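Local atomic coordinates of HutD family protein (Pseudomonas aeruginosa, PDB entry 1YLL), a protein that is of unknown function but belongs to the HutD family of the cupin clan and may have a part in histidine utilization. Residues E5-A11 against H166-E172; G39-R43 against I114-H120; A59-I65 against A90-D96; G72-D78 against S97-L103. Where two conformers were deposited one is given. Numbering follows the deposited sequence.

Interaction 1: E5-A11 against H166-E172; sequences ELRILRA and HDCLCAE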
# COMPACT_ATOMS: atom_id res chain seq x y z
N GLU D 5 6.58 -15.28 10.89
CA GLU D 5 6.43 -13.89 10.36
C GLU D 5 5.34 -13.88 9.29
O GLU D 5 4.22 -14.32 9.54
CB GLU D 5 7.76 -13.41 9.77
CG GLU D 5 8.98 -13.78 10.61
CD GLU D 5 10.27 -13.14 10.11
OE1 GLU D 5 10.42 -11.91 10.29
OE2 GLU D 5 11.12 -13.85 9.52
N LEU D 6 5.66 -13.40 8.09
CA LEU D 6 4.66 -13.34 7.04
C LEU D 6 5.15 -13.93 5.71
O LEU D 6 6.16 -13.50 5.17
CB LEU D 6 4.23 -11.89 6.84
CG LEU D 6 3.01 -11.69 5.95
CD1 LEU D 6 3.40 -11.75 4.48
CD2 LEU D 6 1.98 -12.77 6.30
N ARG D 7 4.41 -14.91 5.19
CA ARG D 7 4.79 -15.55 3.94
C ARG D 7 3.54 -15.84 3.12
O ARG D 7 2.46 -16.05 3.68
CB ARG D 7 5.52 -16.87 4.22
CG ARG D 7 6.81 -16.76 5.02
CD ARG D 7 7.93 -16.14 4.21
NE ARG D 7 9.24 -16.30 4.85
CZ ARG D 7 9.56 -15.80 6.04
NH1 ARG D 7 8.67 -15.10 6.74
NH2 ARG D 7 10.77 -16.00 6.54
N ILE D 8 3.68 -15.81 1.80
CA ILE D 8 2.56 -16.12 0.95
C ILE D 8 2.86 -17.49 0.39
O ILE D 8 3.89 -17.70 -0.27
CB ILE D 8 2.36 -15.09 -0.16
CG1 ILE D 8 1.96 -13.74 0.48
CG2 ILE D 8 1.24 -15.54 -1.09
CD1 ILE D 8 1.70 -12.63 -0.52
N LEU D 9 1.97 -18.44 0.70
CA LEU D 9 2.15 -19.81 0.25
C LEU D 9 1.54 -19.94 -1.14
O LEU D 9 0.44 -19.46 -1.39
CB LEU D 9 1.47 -20.78 1.24
CG LEU D 9 1.98 -20.54 2.68
CD1 LEU D 9 1.16 -21.36 3.67
CD2 LEU D 9 3.47 -20.87 2.76
N ARG D 10 2.28 -20.56 -2.06
CA ARG D 10 1.77 -20.70 -3.41
C ARG D 10 1.17 -22.07 -3.70
O ARG D 10 1.78 -23.09 -3.44
CB ARG D 10 2.89 -20.39 -4.40
CG ARG D 10 3.55 -19.04 -4.10
CD ARG D 10 2.62 -17.88 -4.45
NE ARG D 10 3.21 -16.60 -4.06
CZ ARG D 10 2.60 -15.42 -4.17
NH1 ARG D 10 3.23 -14.32 -3.78
NH2 ARG D 10 1.38 -15.34 -4.68
N ALA D 11 -0.00 -22.05 -4.28
CA ALA D 11 -0.72 -23.27 -4.59
C ALA D 11 0.10 -24.21 -5.47
O ALA D 11 0.07 -25.42 -5.28
CB ALA D 11 -2.03 -22.95 -5.26
N HIS D 166 -6.03 -19.85 -5.22
CA HIS D 166 -5.65 -20.83 -4.22
C HIS D 166 -4.39 -20.56 -3.44
O HIS D 166 -3.96 -21.40 -2.65
CB HIS D 166 -5.63 -22.27 -4.79
CG HIS D 166 -6.98 -22.77 -5.17
ND1 HIS D 166 -7.24 -24.08 -5.49
CD2 HIS D 166 -8.16 -22.11 -5.31
CE1 HIS D 166 -8.51 -24.22 -5.81
NE2 HIS D 166 -9.10 -23.04 -5.71
N ASP D 167 -3.79 -19.38 -3.63
CA ASP D 167 -2.60 -19.04 -2.84
C ASP D 167 -3.11 -18.65 -1.43
O ASP D 167 -4.28 -18.30 -1.26
CB ASP D 167 -1.86 -17.83 -3.41
CG ASP D 167 -1.11 -18.14 -4.71
OD1 ASP D 167 -0.61 -17.18 -5.34
OD2 ASP D 167 -1.01 -19.33 -5.11
N CYS D 168 -2.22 -18.67 -0.46
CA CYS D 168 -2.63 -18.37 0.91
C CYS D 168 -1.59 -17.60 1.72
O CYS D 168 -0.46 -18.03 1.85
CB CYS D 168 -2.97 -19.69 1.60
SG CYS D 168 -3.68 -19.61 3.31
N LEU D 169 -1.99 -16.46 2.26
CA LEU D 169 -1.08 -15.72 3.11
C LEU D 169 -1.05 -16.44 4.44
O LEU D 169 -2.08 -16.90 4.92
CB LEU D 169 -1.60 -14.32 3.35
CG LEU D 169 -0.75 -13.61 4.41
CD1 LEU D 169 0.22 -12.70 3.69
CD2 LEU D 169 -1.60 -12.82 5.36
N CYS D 170 0.13 -16.58 5.04
CA CYS D 170 0.21 -17.20 6.36
C CYS D 170 0.99 -16.23 7.23
O CYS D 170 2.17 -16.00 6.96
CB CYS D 170 0.94 -18.55 6.32
SG CYS D 170 1.09 -19.39 7.98
N ALA D 171 0.35 -15.64 8.23
CA ALA D 171 1.02 -14.73 9.16
C ALA D 171 0.92 -15.28 10.58
O ALA D 171 -0.17 -15.54 11.09
CB ALA D 171 0.40 -13.33 9.10
N GLU D 172 2.06 -15.47 11.22
CA GLU D 172 2.06 -16.03 12.56
C GLU D 172 2.83 -15.13 13.50
O GLU D 172 3.65 -14.34 13.06
CB GLU D 172 2.72 -17.41 12.57
CG GLU D 172 1.82 -18.59 12.28
CD GLU D 172 2.58 -19.90 12.36
OE1 GLU D 172 3.48 -20.11 11.53
OE2 GLU D 172 2.30 -20.71 13.27
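The short strands 6-9 and 168-171 run antiparallel, their axes 4.5 Å apart at closest approach and at 157°. Arg7 and Leu9 face Cys170 and Cys168 as hydrogen-bonded pairs: Arg7 N to Cys170 O is 3.1 Å, Cys170 N to Arg7 O 2.7 Å, Leu9 N to Cys168 O 2.7 Å and Cys168 N to Leu9 O 2.9 Å. Glu172 N extends the pattern to Glu5 O at 3.0 Å. Leu6-Ala171 and Ile8-Leu169 are the non-hydrogen-bonded pairs, and their apolar side chains share one face, where small Ala171 CB leaves room for Leu6 CD2 at 3.3 Å and Ile8 CG1 lies 3.8 Å from Leu169 CD1. On the other face Leu9 CD1 packs on Cys170 CB at 3.9 Å. Past the strands, Asp167 OD1 forms a salt bridge with Arg10 NH2 at 2.8 Å and also accepts from Ala164 N, while OD2 accepts from Ala11 N at 3.0 Å, so the short carboxylate meets a cation and two backbone amides. This antiparallel edge pairing adds the N-terminal strand to the sheet: strand 6-9 is outermost, strand 168-171 pairs on its other edge with strand 141-146, and Leu9 and Cys168 pack against Ile29 of strand 24-31.

Interaction 2: G39-R43 against I114-H120; sequences GFGWR and IYAPRRH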
# COMPACT_ATOMS: atom_id res chain seq x y z
N GLY D 39 -0.71 -34.92 15.32
CA GLY D 39 0.23 -34.13 16.12
C GLY D 39 0.24 -32.64 15.94
O GLY D 39 1.03 -31.95 16.59
N PHE D 40 -0.63 -32.10 15.09
CA PHE D 40 -0.64 -30.66 14.90
C PHE D 40 -1.66 -29.95 15.78
O PHE D 40 -2.53 -30.57 16.36
CB PHE D 40 -0.94 -30.32 13.43
CG PHE D 40 -2.28 -30.84 12.92
CD1 PHE D 40 -3.49 -30.19 13.21
CD2 PHE D 40 -2.32 -32.02 12.17
CE1 PHE D 40 -4.73 -30.72 12.76
CE2 PHE D 40 -3.52 -32.55 11.72
CZ PHE D 40 -4.73 -31.89 12.02
N GLY D 41 -1.52 -28.63 15.88
CA GLY D 41 -2.47 -27.82 16.63
C GLY D 41 -3.57 -27.34 15.68
O GLY D 41 -4.74 -27.27 16.03
N TRP D 42 -3.18 -26.98 14.47
CA TRP D 42 -4.16 -26.61 13.45
C TRP D 42 -3.53 -26.96 12.11
O TRP D 42 -2.30 -27.03 11.97
CB TRP D 42 -4.58 -25.13 13.51
CG TRP D 42 -3.47 -24.13 13.42
CD1 TRP D 42 -2.96 -23.39 14.45
CD2 TRP D 42 -2.76 -23.73 12.25
NE1 TRP D 42 -1.98 -22.56 14.00
CE2 TRP D 42 -1.82 -22.75 12.65
CE3 TRP D 42 -2.82 -24.10 10.90
CZ2 TRP D 42 -0.93 -22.13 11.75
CZ3 TRP D 42 -1.94 -23.49 10.00
CH2 TRP D 42 -1.01 -22.52 10.43
N ARG D 43 -4.39 -27.25 11.15
CA ARG D 43 -3.96 -27.60 9.82
C ARG D 43 -4.97 -27.06 8.81
O ARG D 43 -6.19 -27.17 9.03
CB ARG D 43 -3.90 -29.11 9.67
CG ARG D 43 -3.50 -29.62 8.32
CD ARG D 43 -3.24 -31.10 8.43
NE ARG D 43 -3.17 -31.78 7.14
CZ ARG D 43 -4.22 -32.26 6.48
NH1 ARG D 43 -4.03 -32.88 5.32
NH2 ARG D 43 -5.45 -32.10 6.94
N ILE D 114 -8.73 -27.70 10.32
CA ILE D 114 -8.89 -28.69 11.39
C ILE D 114 -8.05 -28.13 12.53
O ILE D 114 -6.89 -27.81 12.31
CB ILE D 114 -8.34 -30.06 10.94
CG1 ILE D 114 -9.10 -30.50 9.67
CG2 ILE D 114 -8.46 -31.12 12.08
CD1 ILE D 114 -8.65 -31.83 9.12
N TYR D 115 -8.62 -28.03 13.73
CA TYR D 115 -7.84 -27.49 14.83
C TYR D 115 -8.26 -28.08 16.17
O TYR D 115 -9.37 -28.60 16.32
CB TYR D 115 -7.95 -25.96 14.88
CG TYR D 115 -9.28 -25.43 15.32
CD1 TYR D 115 -9.51 -25.03 16.65
CD2 TYR D 115 -10.34 -25.32 14.42
CE1 TYR D 115 -10.75 -24.53 17.05
CE2 TYR D 115 -11.59 -24.82 14.81
CZ TYR D 115 -11.79 -24.43 16.13
OH TYR D 115 -13.03 -23.98 16.51
N ALA D 116 -7.33 -28.01 17.12
CA ALA D 116 -7.53 -28.52 18.48
C ALA D 116 -8.17 -27.38 19.31
O ALA D 116 -7.48 -26.45 19.72
CB ALA D 116 -6.17 -28.91 19.04
N PRO D 117 -9.47 -27.48 19.61
CA PRO D 117 -10.12 -26.41 20.37
C PRO D 117 -9.59 -26.13 21.78
O PRO D 117 -9.72 -25.03 22.31
CB PRO D 117 -11.60 -26.80 20.33
CG PRO D 117 -11.59 -28.29 20.23
CD PRO D 117 -10.40 -28.60 19.35
N ARG D 118 -8.94 -27.13 22.37
CA ARG D 118 -8.38 -26.88 23.70
C ARG D 118 -7.08 -26.05 23.62
O ARG D 118 -6.58 -25.52 24.65
CB ARG D 118 -8.11 -28.23 24.39
CG ARG D 118 -9.38 -28.96 24.79
CD ARG D 118 -9.12 -30.37 25.34
NE ARG D 118 -10.39 -30.95 25.78
CZ ARG D 118 -11.01 -30.60 26.92
NH1 ARG D 118 -12.17 -31.15 27.23
NH2 ARG D 118 -10.44 -29.75 27.75
N ARG D 119 -6.53 -25.91 22.42
CA ARG D 119 -5.28 -25.20 22.25
C ARG D 119 -5.42 -23.93 21.44
O ARG D 119 -4.62 -23.02 21.57
CB ARG D 119 -4.26 -26.09 21.55
CG ARG D 119 -3.81 -27.31 22.36
CD ARG D 119 -2.73 -28.07 21.62
NE ARG D 119 -2.00 -29.00 22.49
CZ ARG D 119 -2.22 -30.31 22.54
NH1 ARG D 119 -1.50 -31.07 23.36
NH2 ARG D 119 -3.15 -30.86 21.76
N HIS D 120 -6.45 -23.89 20.60
CA HIS D 120 -6.65 -22.73 19.73
C HIS D 120 -8.05 -22.23 19.63
O HIS D 120 -9.01 -23.00 19.66
CB HIS D 120 -6.18 -23.07 18.30
CG HIS D 120 -4.73 -23.41 18.21
ND1 HIS D 120 -3.75 -22.45 18.20
CD2 HIS D 120 -4.10 -24.60 18.17
CE1 HIS D 120 -2.57 -23.03 18.16
NE2 HIS D 120 -2.75 -24.34 18.15
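Three backbone hydrogen bonds hold this antiparallel pairing: Arg43 N to Ile114 O at 2.8 Å, Ile114 N to Arg43 O at 2.9 Å and, at the pairing's end, Ala116 N to Gly41 O at 2.9 Å. Between them Trp42 and Tyr115 form a non-hydrogen-bonded pair, CB to CB 3.7 Å. The chain then turns, Arg119 N and His120 N both 2.9 Å from Ala116 O, bringing His120 back over the start of strand 42-49. There the edge of the Trp42 five-membered ring meets the His120 face in a T-shaped stack, centroids 4.9 Å apart, planes at 79°. Glycine suits position 41, since a CB would collide with His120 NE2. On the side of Arg43 and Ile114, Phe40 CZ packs on Ile114 CG2 at 3.8 Å, while Arg43, salt-bridged through NE to Glu28, brings NH2 to 3.9 Å from Ile114 CD1. The chemistry implies a buried, mostly apolar junction, where the Gly41 and Trp42 amides turn to Asp32 and the one cation has its counter-ion on strand 24-31.

Interaction 3: A59-I65 against A90-D96; sequences AGYQRII and AFAFSGD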
# COMPACT_ATOMS: atom_id res chain seq x y z
N ALA D 59 -9.79 -37.48 15.57
CA ALA D 59 -10.19 -37.53 16.97
C ALA D 59 -9.70 -36.35 17.78
O ALA D 59 -8.50 -36.03 17.78
CB ALA D 59 -9.67 -38.82 17.60
N GLY D 60 -10.63 -35.73 18.50
CA GLY D 60 -10.30 -34.61 19.36
C GLY D 60 -10.25 -33.24 18.70
O GLY D 60 -10.17 -32.22 19.39
N TYR D 61 -10.33 -33.21 17.37
CA TYR D 61 -10.27 -31.96 16.63
C TYR D 61 -11.62 -31.44 16.19
O TYR D 61 -12.57 -32.21 16.01
CB TYR D 61 -9.46 -32.12 15.35
CG TYR D 61 -7.99 -32.36 15.54
CD1 TYR D 61 -7.47 -33.66 15.55
CD2 TYR D 61 -7.10 -31.30 15.68
CE1 TYR D 61 -6.09 -33.89 15.68
CE2 TYR D 61 -5.73 -31.50 15.80
CZ TYR D 61 -5.22 -32.80 15.80
OH TYR D 61 -3.86 -33.01 15.83
N GLN D 62 -11.69 -30.11 16.04
CA GLN D 62 -12.88 -29.42 15.51
C GLN D 62 -12.58 -29.23 14.01
O GLN D 62 -11.47 -28.91 13.64
CB GLN D 62 -13.03 -28.03 16.14
CG GLN D 62 -14.12 -27.18 15.49
CD GLN D 62 -15.48 -27.79 15.69
OE1 GLN D 62 -16.24 -28.03 14.74
NE2 GLN D 62 -15.82 -28.03 16.94
N ARG D 63 -13.57 -29.43 13.18
CA ARG D 63 -13.37 -29.25 11.74
C ARG D 63 -14.34 -28.23 11.19
O ARG D 63 -15.48 -28.11 11.66
CB ARG D 63 -13.59 -30.59 11.00
CG ARG D 63 -12.63 -31.72 11.40
CD ARG D 63 -12.70 -32.89 10.40
NE ARG D 63 -12.38 -32.46 9.04
CZ ARG D 63 -12.21 -33.29 8.01
NH1 ARG D 63 -12.33 -34.59 8.19
NH2 ARG D 63 -11.91 -32.82 6.80
N ILE D 64 -13.88 -27.49 10.19
CA ILE D 64 -14.78 -26.58 9.47
C ILE D 64 -14.42 -26.85 8.01
O ILE D 64 -13.26 -26.69 7.60
CB ILE D 64 -14.53 -25.11 9.77
CG1 ILE D 64 -14.60 -24.85 11.29
CG2 ILE D 64 -15.61 -24.27 9.07
CD1 ILE D 64 -14.57 -23.33 11.62
N ILE D 65 -15.40 -27.25 7.21
CA ILE D 65 -15.13 -27.56 5.81
C ILE D 65 -15.99 -26.68 4.92
O ILE D 65 -17.09 -26.30 5.30
CB ILE D 65 -15.48 -29.05 5.54
CG1 ILE D 65 -15.05 -29.46 4.14
CG2 ILE D 65 -16.98 -29.28 5.75
CD1 ILE D 65 -14.83 -30.94 4.05
N ALA D 90 -19.49 -22.62 4.68
CA ALA D 90 -18.74 -23.32 5.71
C ALA D 90 -19.65 -24.16 6.61
O ALA D 90 -20.73 -23.73 6.97
CB ALA D 90 -17.96 -22.32 6.55
N PHE D 91 -19.15 -25.32 7.00
CA PHE D 91 -19.88 -26.26 7.83
C PHE D 91 -18.93 -26.83 8.89
O PHE D 91 -17.87 -27.37 8.58
CB PHE D 91 -20.41 -27.36 6.91
CG PHE D 91 -21.20 -28.42 7.62
CD1 PHE D 91 -22.53 -28.21 7.95
CD2 PHE D 91 -20.61 -29.64 7.95
CE1 PHE D 91 -23.27 -29.21 8.61
CE2 PHE D 91 -21.34 -30.64 8.59
CZ PHE D 91 -22.67 -30.41 8.92
N ALA D 92 -19.33 -26.72 10.15
CA ALA D 92 -18.50 -27.20 11.25
C ALA D 92 -19.00 -28.54 11.79
O ALA D 92 -20.22 -28.75 11.89
CB ALA D 92 -18.50 -26.17 12.42
N PHE D 93 -18.07 -29.42 12.11
CA PHE D 93 -18.41 -30.73 12.69
C PHE D 93 -17.22 -31.24 13.47
O PHE D 93 -16.08 -30.77 13.31
CB PHE D 93 -18.88 -31.72 11.61
CG PHE D 93 -17.82 -32.11 10.61
CD1 PHE D 93 -17.10 -33.30 10.74
CD2 PHE D 93 -17.55 -31.28 9.51
CE1 PHE D 93 -16.12 -33.66 9.79
CE2 PHE D 93 -16.59 -31.63 8.57
CZ PHE D 93 -15.87 -32.82 8.70
N SER D 94 -17.50 -32.16 14.38
CA SER D 94 -16.46 -32.74 15.19
C SER D 94 -15.70 -33.85 14.49
O SER D 94 -16.29 -34.67 13.78
CB SER D 94 -17.09 -33.28 16.47
OG SER D 94 -16.14 -34.02 17.21
N GLY D 95 -14.38 -33.88 14.71
CA GLY D 95 -13.54 -34.93 14.17
C GLY D 95 -13.84 -36.25 14.88
O GLY D 95 -13.34 -37.30 14.45
N ASP D 96 -14.60 -36.20 15.96
CA ASP D 96 -14.98 -37.42 16.69
C ASP D 96 -16.26 -38.03 16.11
O ASP D 96 -16.64 -39.17 16.46
CB ASP D 96 -15.24 -37.12 18.17
CG ASP D 96 -13.99 -36.79 18.94
OD1 ASP D 96 -12.96 -37.48 18.78
OD2 ASP D 96 -14.03 -35.83 19.74
O HOH W 1 -13.78 -32.45 19.27
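An antiparallel strand pair at the edge of a sheet in this cupin-clan fold, 62-65 with 91-94, sorts its side chains by face. Phe93, chi1 p, lays its ring beneath Arg63, whose chi1 is m: Arg63 CB sits 4.0 Å from the ring centroid in a CH-pi contact, and Phe93 CZ lies over the guanidinium, 3.5 Å from NE. The arginine offers an aliphatic stem to the ring and still sends NH2 to Asn112. Ile65, chi1 t, places CG2 3.7 Å from Phe93 CE2, whereas Phe91, also t, leads its ring away toward Leu75 and Val77. On the other face Ile64 CG2 touches Ala90 CB at 4.0 Å, and Leu177 of a neighbouring subunit packs on Ile64 and Ala92. Glycine suits position 95, since a CB would strike Tyr61 O, which accepts from Gly95 N at 2.8 Å. Positive phi fits Gly60. Ser94, chi1 t, makes an ST turn, OG accepting from Asp96 N at 2.9 Å; Asp96, chi1 m, accepts Gly60 N at OD1, 2.9 Å away.

Interaction 4: G72-D78 against S97-L103; sequences GMRLRVD and SEVHCTL
This is an antiparallel strand pairing at the centre of a four-stranded sheet, consistent with a cupin-type beta-barrel. The short strands 73-77 and 99-103, both extended, approach to 4.7 Å between axes, at 160°. Arg74-Thr102 and Arg76-His100 are hydrogen-bonded pairs: Arg74 N to Thr102 O 2.8 Å, Thr102 N to Arg74 O 2.9 Å, Arg76 N to His100 O 2.8 Å, His100 N to Arg76 O 3.0 Å. Met73-Leu103, Leu75-Cys101 and Val77-Val99 are non-hydrogen-bonded. These six fill the apolar face: Leu75 (chi1 m, chi2 t) puts CD2 3.6 Å from Cys101 CB and 3.9 Å from Val99 CG1. On the polar face, Thr102 CG2 and His100 CB lie over the guanidinium groups of long Arg74 and Arg76 (chi1-chi3 t, t, p); Arg74 NE is salt-bridged to Glu81, and water 3 joins Arg76 NH2 (2.7 Å) to Glu98 OE2 (2.5 Å). Asp78, positive phi and chi1 m, closes the end: its N donates to Glu98 O (2.8 Å), OD1 accepts from Glu98 N (3.0 Å) and OD2 from Ser97 OG (2.5 Å). Strands 53-55 and 80-81 flank the pair; apolar Leu75 and Val77 suit the face turned to Phe91 of strand 91-94, and selenomethionine Met73 meets Ile65 of strand 62-69.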
# COMPACT_ATOMS: atom_id res chain seq x y z
N GLY D 72 -21.17 -29.79 -5.23
CA GLY D 72 -21.46 -29.74 -3.81
C GLY D 72 -21.52 -31.13 -3.20
O GLY D 72 -21.29 -32.14 -3.87
N MSE D 73 -21.88 -31.16 -1.92
CA MSE D 73 -21.92 -32.41 -1.17
C MSE D 73 -22.94 -32.32 -0.04
O MSE D 73 -23.45 -31.27 0.30
CB MSE D 73 -20.54 -32.69 -0.55
CG MSE D 73 -20.11 -31.63 0.43
SE MSE D 73 -18.35 -31.96 1.26
CE MSE D 73 -18.26 -30.34 2.32
N ARG D 74 -23.24 -33.47 0.53
CA ARG D 74 -24.15 -33.54 1.66
C ARG D 74 -23.40 -34.40 2.67
O ARG D 74 -22.96 -35.50 2.34
CB ARG D 74 -25.47 -34.24 1.28
CG ARG D 74 -26.35 -34.52 2.51
CD ARG D 74 -27.64 -35.28 2.17
NE ARG D 74 -27.45 -36.73 1.95
CZ ARG D 74 -27.68 -37.36 0.80
NH1 ARG D 74 -28.10 -36.68 -0.26
NH2 ARG D 74 -27.49 -38.67 0.70
N LEU D 75 -23.23 -33.90 3.89
CA LEU D 75 -22.54 -34.67 4.92
C LEU D 75 -23.54 -35.29 5.89
O LEU D 75 -24.42 -34.59 6.41
CB LEU D 75 -21.56 -33.77 5.72
CG LEU D 75 -20.36 -33.28 4.91
CD1 LEU D 75 -19.50 -32.37 5.78
CD2 LEU D 75 -19.55 -34.48 4.39
N ARG D 76 -23.41 -36.59 6.13
CA ARG D 76 -24.26 -37.24 7.13
C ARG D 76 -23.34 -37.33 8.36
O ARG D 76 -22.32 -38.01 8.32
CB ARG D 76 -24.68 -38.63 6.68
CG ARG D 76 -25.77 -39.22 7.54
CD ARG D 76 -26.14 -40.60 7.02
NE ARG D 76 -25.07 -41.54 7.29
CZ ARG D 76 -24.65 -42.48 6.45
NH1 ARG D 76 -25.22 -42.62 5.26
NH2 ARG D 76 -23.65 -43.28 6.81
N VAL D 77 -23.69 -36.61 9.42
CA VAL D 77 -22.87 -36.55 10.63
C VAL D 77 -23.61 -37.23 11.79
O VAL D 77 -24.65 -36.74 12.22
CB VAL D 77 -22.61 -35.08 11.00
CG1 VAL D 77 -21.59 -35.01 12.15
CG2 VAL D 77 -22.10 -34.32 9.76
N ASP D 78 -23.06 -38.33 12.27
CA ASP D 78 -23.70 -39.09 13.34
C ASP D 78 -25.16 -39.35 12.98
O ASP D 78 -26.08 -39.20 13.81
CB ASP D 78 -23.58 -38.34 14.65
CG ASP D 78 -22.14 -38.22 15.12
OD1 ASP D 78 -21.37 -39.18 14.96
OD2 ASP D 78 -21.77 -37.15 15.65
N SER D 97 -16.94 -37.29 15.24
CA SER D 97 -18.18 -37.78 14.66
C SER D 97 -17.96 -38.76 13.51
O SER D 97 -16.90 -38.79 12.87
CB SER D 97 -19.04 -36.63 14.12
OG SER D 97 -19.64 -35.85 15.15
N GLU D 98 -18.96 -39.61 13.27
CA GLU D 98 -18.88 -40.54 12.15
C GLU D 98 -19.48 -39.68 11.05
O GLU D 98 -20.54 -39.07 11.22
CB GLU D 98 -19.76 -41.78 12.36
CG GLU D 98 -19.50 -42.88 11.33
CD GLU D 98 -20.57 -43.97 11.33
OE1 GLU D 98 -21.09 -44.30 12.41
OE2 GLU D 98 -20.89 -44.50 10.24
N VAL D 99 -18.78 -39.62 9.93
CA VAL D 99 -19.20 -38.79 8.81
C VAL D 99 -19.13 -39.46 7.46
O VAL D 99 -18.12 -40.05 7.11
CB VAL D 99 -18.31 -37.51 8.76
CG1 VAL D 99 -18.73 -36.62 7.60
CG2 VAL D 99 -18.44 -36.74 10.09
N HIS D 100 -20.21 -39.34 6.71
CA HIS D 100 -20.24 -39.88 5.37
C HIS D 100 -20.50 -38.71 4.42
O HIS D 100 -21.38 -37.88 4.67
CB HIS D 100 -21.35 -40.92 5.20
CG HIS D 100 -21.45 -41.46 3.81
ND1 HIS D 100 -22.28 -40.92 2.85
CD2 HIS D 100 -20.77 -42.46 3.20
CE1 HIS D 100 -22.11 -41.56 1.71
NE2 HIS D 100 -21.20 -42.50 1.89
N CYS D 101 -19.73 -38.64 3.33
CA CYS D 101 -19.89 -37.58 2.37
C CYS D 101 -20.56 -38.13 1.11
O CYS D 101 -20.08 -39.09 0.53
CB CYS D 101 -18.53 -37.02 1.99
SG CYS D 101 -18.56 -35.88 0.59
N THR D 102 -21.67 -37.51 0.71
CA THR D 102 -22.34 -37.89 -0.52
C THR D 102 -22.11 -36.73 -1.50
O THR D 102 -22.49 -35.59 -1.22
CB THR D 102 -23.85 -38.06 -0.30
OG1 THR D 102 -24.08 -39.18 0.56
CG2 THR D 102 -24.57 -38.27 -1.61
N LEU D 103 -21.48 -37.03 -2.64
CA LEU D 103 -21.26 -36.01 -3.67
C LEU D 103 -22.60 -35.84 -4.39
O LEU D 103 -23.24 -36.84 -4.77
CB LEU D 103 -20.20 -36.48 -4.66
CG LEU D 103 -18.80 -36.68 -4.08
CD1 LEU D 103 -17.83 -37.14 -5.20
CD2 LEU D 103 -18.30 -35.39 -3.42
O HOH W 2 -24.33 -38.04 3.04
O HOH W 3 -21.87 -42.76 8.71

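How the interactions relate
Interactions 2 and 3 lie in one sheet, where strands 108-115 and 62-69 are neighbours and Tyr115 O meets Gln62 N at 2.8 Å. Interaction 2 is the buried one, rich in aromatic rings; the other three are partly buried. Interactions 3 and 4 alternate along the chain and belong to two sheets that pack against each other, Phe91, Phe93 and Ile65 on Leu75, Val77, Val99 and Met73; the far face of interaction 4 is polar and charged, whereas that of interaction 3 meets another subunit. Interaction 1 belongs to a separate sheet, its centre about 30 Å from that of interaction 4, and touches interaction 2 where Glu172 OE2 lies 3.8 Å from Trp42 CZ2.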